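Long-range contacts in ABC transporter substrate-binding protein (Rhizobium radiobacter, PDB 6TFS), which binds N7T, a glutamate joined through its nitrogen to a sugar-like chain, and probably delivers such solutes to an ABC transporter: residues L253-T258 against S379-Y384; S416-A421 against N451-P456; F167-V172 against I486-Y491. All coordinates share one frame; numbering follows the deposited sequence.

Contact 1: L253-T258 against S379-Y384. With N7T ((2~{S})-2-[[(3~{S},4~{R},5~{R})-3,4,5,6-tetrakis(oxidanyl)-2-oxidanylidene-hexyl]amino]pentanedioic acid), chain C.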
# COMPACT_ATOMS: atom_id res chain seq x y z
N LEU A 253 -13.64 7.66 -0.28
CA LEU A 253 -14.57 7.51 -1.39
C LEU A 253 -14.05 8.49 -2.46
O LEU A 253 -14.16 9.69 -2.27
CB LEU A 253 -16.03 7.85 -1.01
CG LEU A 253 -16.75 6.86 -0.11
CD1 LEU A 253 -18.00 7.50 0.50
CD2 LEU A 253 -17.08 5.55 -0.85
N HIS A 254 -13.44 7.96 -3.53
CA HIS A 254 -12.92 8.77 -4.63
C HIS A 254 -14.05 8.90 -5.65
O HIS A 254 -14.50 7.90 -6.20
CB HIS A 254 -11.68 8.11 -5.26
CG HIS A 254 -10.52 7.98 -4.32
ND1 HIS A 254 -9.60 9.00 -4.17
CD2 HIS A 254 -10.20 6.96 -3.48
CE1 HIS A 254 -8.73 8.55 -3.27
NE2 HIS A 254 -9.06 7.33 -2.84
N ILE A 255 -14.55 10.13 -5.82
CA ILE A 255 -15.69 10.39 -6.71
C ILE A 255 -15.19 10.86 -8.07
O ILE A 255 -14.51 11.88 -8.12
CB ILE A 255 -16.62 11.47 -6.10
CG1 ILE A 255 -17.04 11.16 -4.65
CG2 ILE A 255 -17.83 11.71 -7.00
CD1 ILE A 255 -17.59 12.43 -3.88
N ASN A 256 -15.58 10.16 -9.16
CA ASN A 256 -15.22 10.63 -10.51
C ASN A 256 -16.01 11.93 -10.76
O ASN A 256 -17.23 11.91 -10.96
CB ASN A 256 -15.50 9.56 -11.59
CG ASN A 256 -14.95 9.90 -12.96
OD1 ASN A 256 -14.78 11.07 -13.33
ND2 ASN A 256 -14.66 8.89 -13.75
N ILE A 257 -15.29 13.07 -10.70
CA ILE A 257 -15.85 14.43 -10.83
C ILE A 257 -16.31 14.76 -12.27
O ILE A 257 -16.94 15.79 -12.46
CB ILE A 257 -14.89 15.53 -10.25
CG1 ILE A 257 -13.66 15.77 -11.18
CG2 ILE A 257 -14.49 15.24 -8.78
CD1 ILE A 257 -12.76 17.00 -10.81
N THR A 258 -15.98 13.92 -13.27
CA THR A 258 -16.36 14.14 -14.67
C THR A 258 -17.68 13.45 -15.05
O THR A 258 -18.21 13.70 -16.13
CB THR A 258 -15.23 13.73 -15.64
OG1 THR A 258 -15.18 12.30 -15.74
CG2 THR A 258 -13.86 14.30 -15.26
N SER A 379 -16.21 2.26 -12.24
CA SER A 379 -17.01 2.63 -11.08
C SER A 379 -17.10 4.15 -10.93
O SER A 379 -16.06 4.83 -10.99
CB SER A 379 -16.47 1.97 -9.81
OG SER A 379 -17.46 1.95 -8.80
N PRO A 380 -18.32 4.72 -10.75
CA PRO A 380 -18.44 6.19 -10.60
C PRO A 380 -17.80 6.71 -9.30
O PRO A 380 -17.39 7.86 -9.24
CB PRO A 380 -19.96 6.43 -10.64
CG PRO A 380 -20.55 5.16 -10.15
CD PRO A 380 -19.64 4.06 -10.67
N ILE A 381 -17.77 5.85 -8.27
CA ILE A 381 -17.17 6.10 -6.96
C ILE A 381 -16.30 4.89 -6.64
O ILE A 381 -16.70 3.76 -6.92
CB ILE A 381 -18.22 6.39 -5.83
CG1 ILE A 381 -19.08 7.63 -6.17
CG2 ILE A 381 -17.53 6.57 -4.45
CD1 ILE A 381 -20.36 7.75 -5.35
N VAL A 382 -15.11 5.13 -6.06
CA VAL A 382 -14.18 4.08 -5.68
C VAL A 382 -13.86 4.17 -4.20
O VAL A 382 -13.30 5.18 -3.75
CB VAL A 382 -12.88 4.07 -6.55
CG1 VAL A 382 -11.87 3.01 -6.06
CG2 VAL A 382 -13.21 3.86 -8.03
N LEU A 383 -14.23 3.11 -3.45
CA LEU A 383 -13.89 3.00 -2.04
C LEU A 383 -12.51 2.29 -2.01
O LEU A 383 -12.43 1.08 -2.19
CB LEU A 383 -14.97 2.23 -1.26
CG LEU A 383 -14.64 1.97 0.23
CD1 LEU A 383 -14.48 3.26 1.00
CD2 LEU A 383 -15.66 1.06 0.87
N TYR A 384 -11.44 3.07 -1.84
CA TYR A 384 -10.06 2.59 -1.88
C TYR A 384 -9.34 2.80 -0.54
O TYR A 384 -9.47 3.86 0.07
CB TYR A 384 -9.29 3.33 -3.00
CG TYR A 384 -8.11 2.56 -3.54
CD1 TYR A 384 -8.26 1.65 -4.58
CD2 TYR A 384 -6.83 2.75 -3.03
CE1 TYR A 384 -7.17 0.94 -5.09
CE2 TYR A 384 -5.73 2.05 -3.53
CZ TYR A 384 -5.91 1.14 -4.57
OH TYR A 384 -4.84 0.44 -5.08
OAN N7T C . -11.70 -1.68 6.19
CAM N7T C . -11.03 -1.36 5.00
CAL N7T C . -9.75 -2.17 4.96
OAT N7T C . -10.04 -3.54 4.74
CAK N7T C . -8.77 -1.63 3.91
OAS N7T C . -8.28 -0.36 4.31
CAJ N7T C . -7.60 -2.57 3.67
OAR N7T C . -6.83 -2.78 4.82
CAI N7T C . -6.58 -2.07 2.66
OAQ N7T C . -6.20 -0.88 2.62
CAH N7T C . -5.94 -3.14 1.76
N N7T C . -4.71 -2.68 1.15
CA N7T C . -4.92 -2.21 -0.21
C N7T C . -5.54 -3.24 -1.12
O N7T C . -5.12 -4.41 -1.13
CB N7T C . -3.59 -1.69 -0.75
CG N7T C . -3.76 -0.94 -2.10
CD N7T C . -2.53 -0.24 -2.60
OE1 N7T C . -2.62 0.44 -3.65
OE2 N7T C . -1.42 -0.31 -2.01
OXT N7T C . -6.48 -2.91 -1.87
O HOH W 1 -7.42 5.56 -0.90
O HOH W 2 -15.19 6.21 -13.17
O HOH W 3 -18.91 9.72 -10.65
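Leu253, His254 and Ile255 pair with Leu383, Val382 and Ile381 in an antiparallel ladder whose Tyr384 end reaches the ligand pocket. His254 and Val382 form the hydrogen-bonded pair: His254 N donates to Val382 O at 2.8 Å, almost straight at 174°, and Val382 N returns a bond to His254 O. Beyond the ladder, Asn256 N reaches Pro380 O at 2.9 Å, so the pairing runs on into the loop. The side chain of Asn256 closes an Asx turn, OD1 accepting both the backbone N and OG1 of Thr258 from the same face of its plane.

On one face of the sheet, Leu253 CD2 sits between two neighbours, 3.8 Å from Ile381 CG2 and 3.9 Å from Leu383 CD1. On the other face, CD2 of the His254 ring slants across Tyr384 CB at 3.8 Å. A water in the imidazole plane joins His254 NE2 to Tyr384 O, while the ring of Phe399 meets the imidazole, planes about 15° apart. Tyr384 carries CG anti to its backbone N (chi1 -155°), which swings the phenol away from the partner strand until OH donates to N7T OE1 at 2.6 Å. Arg375 is hydrogen-bonded to the same OH, and His371, also bonded to N7T, meets the phenol ring at a steep angle. The pair belongs to the mixed sheet of a periplasmic-binding-protein fold, and its Tyr384 end forms part of the N7T site.

Contact 2: S416-A421 against N451-P456. With SO4 (sulfate ion), chain I.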
# COMPACT_ATOMS: atom_id res chain seq x y z
N SER A 416 -10.77 9.80 -8.92
CA SER A 416 -11.64 10.96 -8.88
C SER A 416 -11.48 11.88 -10.09
O SER A 416 -12.37 12.69 -10.36
CB SER A 416 -11.45 11.75 -7.58
OG SER A 416 -10.20 12.40 -7.47
N HIS A 417 -10.34 11.75 -10.83
CA HIS A 417 -9.98 12.62 -11.97
C HIS A 417 -9.74 14.07 -11.45
O HIS A 417 -10.01 15.05 -12.14
CB HIS A 417 -11.02 12.54 -13.12
CG HIS A 417 -11.08 11.19 -13.76
ND1 HIS A 417 -10.66 10.99 -15.06
CD2 HIS A 417 -11.42 9.99 -13.23
CE1 HIS A 417 -10.81 9.70 -15.29
NE2 HIS A 417 -11.24 9.05 -14.21
N CYS A 418 -9.20 14.16 -10.21
CA CYS A 418 -8.85 15.41 -9.54
C CYS A 418 -7.79 16.14 -10.39
O CYS A 418 -6.86 15.50 -10.90
CB CYS A 418 -8.33 15.14 -8.13
SG CYS A 418 -8.01 16.63 -7.16
N ASN A 419 -7.97 17.45 -10.56
CA ASN A 419 -7.03 18.28 -11.33
C ASN A 419 -6.86 19.70 -10.71
O ASN A 419 -6.40 20.61 -11.40
CB ASN A 419 -7.48 18.36 -12.81
CG ASN A 419 -8.79 19.08 -13.05
OD1 ASN A 419 -9.55 19.40 -12.13
ND2 ASN A 419 -9.10 19.34 -14.30
N VAL A 420 -7.24 19.88 -9.44
CA VAL A 420 -7.25 21.19 -8.76
C VAL A 420 -5.97 21.55 -7.96
O VAL A 420 -5.85 22.70 -7.54
CB VAL A 420 -8.51 21.36 -7.85
CG1 VAL A 420 -9.80 21.36 -8.67
CG2 VAL A 420 -8.55 20.32 -6.72
N ALA A 421 -5.06 20.60 -7.72
CA ALA A 421 -3.89 20.85 -6.89
C ALA A 421 -2.53 20.56 -7.54
O ALA A 421 -1.53 20.45 -6.83
CB ALA A 421 -4.02 20.08 -5.57
N ASN A 451 -12.96 20.77 -3.19
CA ASN A 451 -13.49 20.36 -4.49
C ASN A 451 -14.29 19.05 -4.37
O ASN A 451 -15.02 18.69 -5.30
CB ASN A 451 -12.39 20.25 -5.53
CG ASN A 451 -12.78 21.02 -6.78
OD1 ASN A 451 -13.11 20.42 -7.81
ND2 ASN A 451 -12.77 22.36 -6.69
N VAL A 452 -14.20 18.39 -3.20
CA VAL A 452 -14.88 17.14 -2.86
C VAL A 452 -14.56 16.05 -3.93
O VAL A 452 -15.45 15.35 -4.44
CB VAL A 452 -16.41 17.30 -2.54
CG1 VAL A 452 -16.93 16.11 -1.73
CG2 VAL A 452 -16.70 18.61 -1.81
N CYS A 453 -13.26 15.95 -4.29
CA CYS A 453 -12.72 14.96 -5.23
C CYS A 453 -12.79 13.60 -4.51
O CYS A 453 -13.15 12.59 -5.10
CB CYS A 453 -11.28 15.32 -5.61
SG CYS A 453 -11.14 16.81 -6.63
N ALA A 454 -12.45 13.60 -3.21
CA ALA A 454 -12.44 12.42 -2.37
C ALA A 454 -12.96 12.74 -0.98
O ALA A 454 -12.72 13.82 -0.46
CB ALA A 454 -11.03 11.84 -2.31
N ILE A 455 -13.69 11.80 -0.40
CA ILE A 455 -14.26 11.94 0.93
C ILE A 455 -13.49 11.00 1.85
O ILE A 455 -13.57 9.78 1.67
CB ILE A 455 -15.78 11.68 0.97
CG1 ILE A 455 -16.55 12.58 -0.02
CG2 ILE A 455 -16.32 11.80 2.42
CD1 ILE A 455 -17.96 12.08 -0.35
N PRO A 456 -12.76 11.56 2.85
CA PRO A 456 -12.02 10.69 3.77
C PRO A 456 -12.93 9.98 4.76
O PRO A 456 -13.94 10.53 5.20
CB PRO A 456 -11.08 11.67 4.50
CG PRO A 456 -11.77 12.97 4.46
CD PRO A 456 -12.58 12.99 3.18
S SO4 I . -7.21 17.14 -17.11
O1 SO4 I . -7.98 16.65 -18.25
O2 SO4 I . -7.72 16.53 -15.88
O3 SO4 I . -7.34 18.60 -17.01
O4 SO4 I . -5.80 16.79 -17.29
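Cys418 and Cys453, both seen to bind magnesium in a crystal structure of this protein, meet sulfur to sulfur at the tight heart of this contact. SG of Cys418 lies 3.2 Å from SG of Cys453, too far for a disulfide. Cys418 holds SG anti to its backbone N (chi1 -174°), which brings it up against the partner sulfur, and its CB is also close, 3.6 Å from Cys453 SG. Beside the pair, Ser416 presses CB to within 3.1 Å of Cys453 O, while its OG is hydrogen-bonded to Asn414 and takes a weak bond from Cys418 N.

Packing thins towards the other end. Val420 lays CG1 against the amide of Asn451, 3.5 Å from CG, where a methyl meets a polar group without bonding to it, and both residues are partly exposed. Asn419, exposed to solvent, takes no part in the packing and offers ND2 in a weak bond to O3 of a sulfate, probably from the crystallisation liquor, which Lys408 also holds.

Ile448 of helix 434-451 touches both cysteines. That helix ends in a Schellman motif at Val452 before the chain enters strand 454-467, while 416-421 leads into helix 422-430 with Ala421 as N-cap.

Contact 3: F167-V172 against I486-Y491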
# COMPACT_ATOMS: atom_id res chain seq x y z
N PHE A 167 16.64 -11.74 -3.86
CA PHE A 167 17.82 -12.02 -3.03
C PHE A 167 17.43 -12.01 -1.55
O PHE A 167 18.29 -12.08 -0.68
CB PHE A 167 19.04 -11.11 -3.35
CG PHE A 167 18.88 -9.62 -3.20
CD1 PHE A 167 18.78 -9.04 -1.94
CD2 PHE A 167 18.93 -8.79 -4.31
CE1 PHE A 167 18.65 -7.65 -1.79
CE2 PHE A 167 18.78 -7.40 -4.17
CZ PHE A 167 18.65 -6.84 -2.91
N GLY A 168 16.11 -11.93 -1.30
CA GLY A 168 15.50 -11.94 0.03
C GLY A 168 15.61 -13.27 0.75
O GLY A 168 16.07 -14.27 0.18
N PRO A 169 15.21 -13.32 2.05
CA PRO A 169 15.39 -14.55 2.84
C PRO A 169 14.54 -15.76 2.44
O PRO A 169 14.85 -16.88 2.86
CB PRO A 169 15.07 -14.10 4.27
CG PRO A 169 14.15 -12.93 4.09
CD PRO A 169 14.67 -12.22 2.88
N PHE A 170 13.48 -15.55 1.65
CA PHE A 170 12.62 -16.65 1.21
C PHE A 170 12.41 -16.66 -0.29
O PHE A 170 12.38 -15.61 -0.94
CB PHE A 170 11.27 -16.67 1.97
CG PHE A 170 11.45 -16.83 3.46
CD1 PHE A 170 11.60 -18.09 4.02
CD2 PHE A 170 11.55 -15.71 4.28
CE1 PHE A 170 11.82 -18.23 5.40
CE2 PHE A 170 11.79 -15.85 5.65
CZ PHE A 170 11.91 -17.11 6.20
N GLN A 171 12.30 -17.86 -0.85
CA GLN A 171 12.07 -18.04 -2.27
C GLN A 171 10.76 -18.79 -2.50
O GLN A 171 10.33 -19.59 -1.66
CB GLN A 171 13.26 -18.78 -2.94
CG GLN A 171 13.47 -20.21 -2.46
CD GLN A 171 14.91 -20.65 -2.50
OE1 GLN A 171 15.74 -20.13 -3.24
NE2 GLN A 171 15.23 -21.65 -1.69
N VAL A 172 10.14 -18.53 -3.64
CA VAL A 172 8.90 -19.23 -3.99
C VAL A 172 9.27 -20.60 -4.56
O VAL A 172 9.92 -20.69 -5.59
CB VAL A 172 7.99 -18.40 -4.93
CG1 VAL A 172 6.84 -19.25 -5.51
CG2 VAL A 172 7.43 -17.19 -4.19
N ILE A 486 8.34 -11.34 7.51
CA ILE A 486 8.99 -12.60 7.88
C ILE A 486 10.39 -12.58 7.28
O ILE A 486 10.56 -12.28 6.09
CB ILE A 486 8.13 -13.86 7.52
CG1 ILE A 486 6.84 -13.84 8.38
CG2 ILE A 486 8.92 -15.17 7.77
CD1 ILE A 486 5.74 -14.51 7.81
N THR A 487 11.40 -12.77 8.14
CA THR A 487 12.82 -12.71 7.74
C THR A 487 13.56 -13.98 8.18
O THR A 487 12.94 -14.91 8.69
CB THR A 487 13.50 -11.46 8.38
OG1 THR A 487 13.68 -11.67 9.79
CG2 THR A 487 12.77 -10.15 8.10
N GLU A 488 14.90 -13.97 8.02
CA GLU A 488 15.82 -15.02 8.46
C GLU A 488 15.82 -15.15 10.01
O GLU A 488 16.26 -16.17 10.53
CB GLU A 488 17.24 -14.79 7.89
CG GLU A 488 18.05 -13.65 8.54
CD GLU A 488 17.68 -12.21 8.22
OE1 GLU A 488 16.69 -11.97 7.49
OE2 GLU A 488 18.40 -11.31 8.71
N GLN A 489 15.29 -14.14 10.72
CA GLN A 489 15.22 -14.11 12.18
C GLN A 489 13.93 -14.69 12.76
O GLN A 489 13.89 -15.01 13.95
CB GLN A 489 15.49 -12.68 12.71
CG GLN A 489 16.94 -12.20 12.51
CD GLN A 489 18.01 -12.92 13.37
OE1 GLN A 489 17.72 -13.54 14.40
NE2 GLN A 489 19.28 -12.85 12.98
N THR A 490 12.87 -14.83 11.93
CA THR A 490 11.59 -15.41 12.35
C THR A 490 11.83 -16.86 12.76
O THR A 490 12.54 -17.59 12.05
CB THR A 490 10.51 -15.23 11.26
OG1 THR A 490 10.52 -13.87 10.83
CG2 THR A 490 9.12 -15.63 11.74
N TYR A 491 11.27 -17.28 13.90
CA TYR A 491 11.51 -18.61 14.45
C TYR A 491 10.40 -19.06 15.41
O TYR A 491 9.64 -18.23 15.92
CB TYR A 491 12.88 -18.61 15.20
CG TYR A 491 12.83 -17.92 16.55
CD1 TYR A 491 12.74 -16.53 16.64
CD2 TYR A 491 12.80 -18.65 17.74
CE1 TYR A 491 12.63 -15.89 17.88
CE2 TYR A 491 12.70 -18.03 18.97
CZ TYR A 491 12.62 -16.64 19.04
OH TYR A 491 12.52 -16.02 20.26
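Phe170, Pro169 and Ile486 bury the most surface where the start of strand 170-176 meets the C-terminal loop. Phe170 reaches across with the far edge of its ring. Its CG stands beside the backbone N (chi1 -59°), and CE2 comes to 3.4 Å from Thr487 O, which lies near the ring plane, so the carbonyl faces the slightly positive rim of C-H groups. The same CE2 is 3.6 Å from Ile486 CG2, and the two side chains cross at about a right angle; that methyl is neither squarely over the ring nor at its edge. Ile486 also touches Leu6, Met8, Tyr34 and Ile199, so the phenylalanine is joined to a wider apolar cluster.

Pro169 meets the beginning of the turn with its ring carbons: CG is 3.9 Å from Thr487 CA, and CB is 3.8 Å from Glu488 N. The loop surface it leans on is kept in shape by a type I turn from Thr487 to Thr490, by Thr487 OG1 accepting from Gln489 N in an ST turn, and by Thr490 OG1 taking Thr487 N at 3.0 Å.

The hold is therefore one of shape and dispersion, with a carbonyl-to-ring-edge contact as its polar touch. It does come at a price: Glu488 N is buried beneath the proline with no partner in the model.

Contacts 1 and 2 are neighbours, with centres 9 Å apart, and they share backbone bonds: strand 240-255 lies between 381-386 and 454-467, with probable hydrogen bonds of 2.9 Å from Ile255 N to Cys453 O and from Ile455 N to Leu253 O. The cysteine pair of contact 2 therefore sits on the flank of the strand pair whose other end touches N7T. Contact 3 is remote: its centre is about 38 Å from that of contact 1 and 40 Å from that of contact 2, on the opposite side of the chain's centre, although all three reach the same mixed sheet. In sequence, contacts 1 and 2 follow one another between the two segments of contact 3.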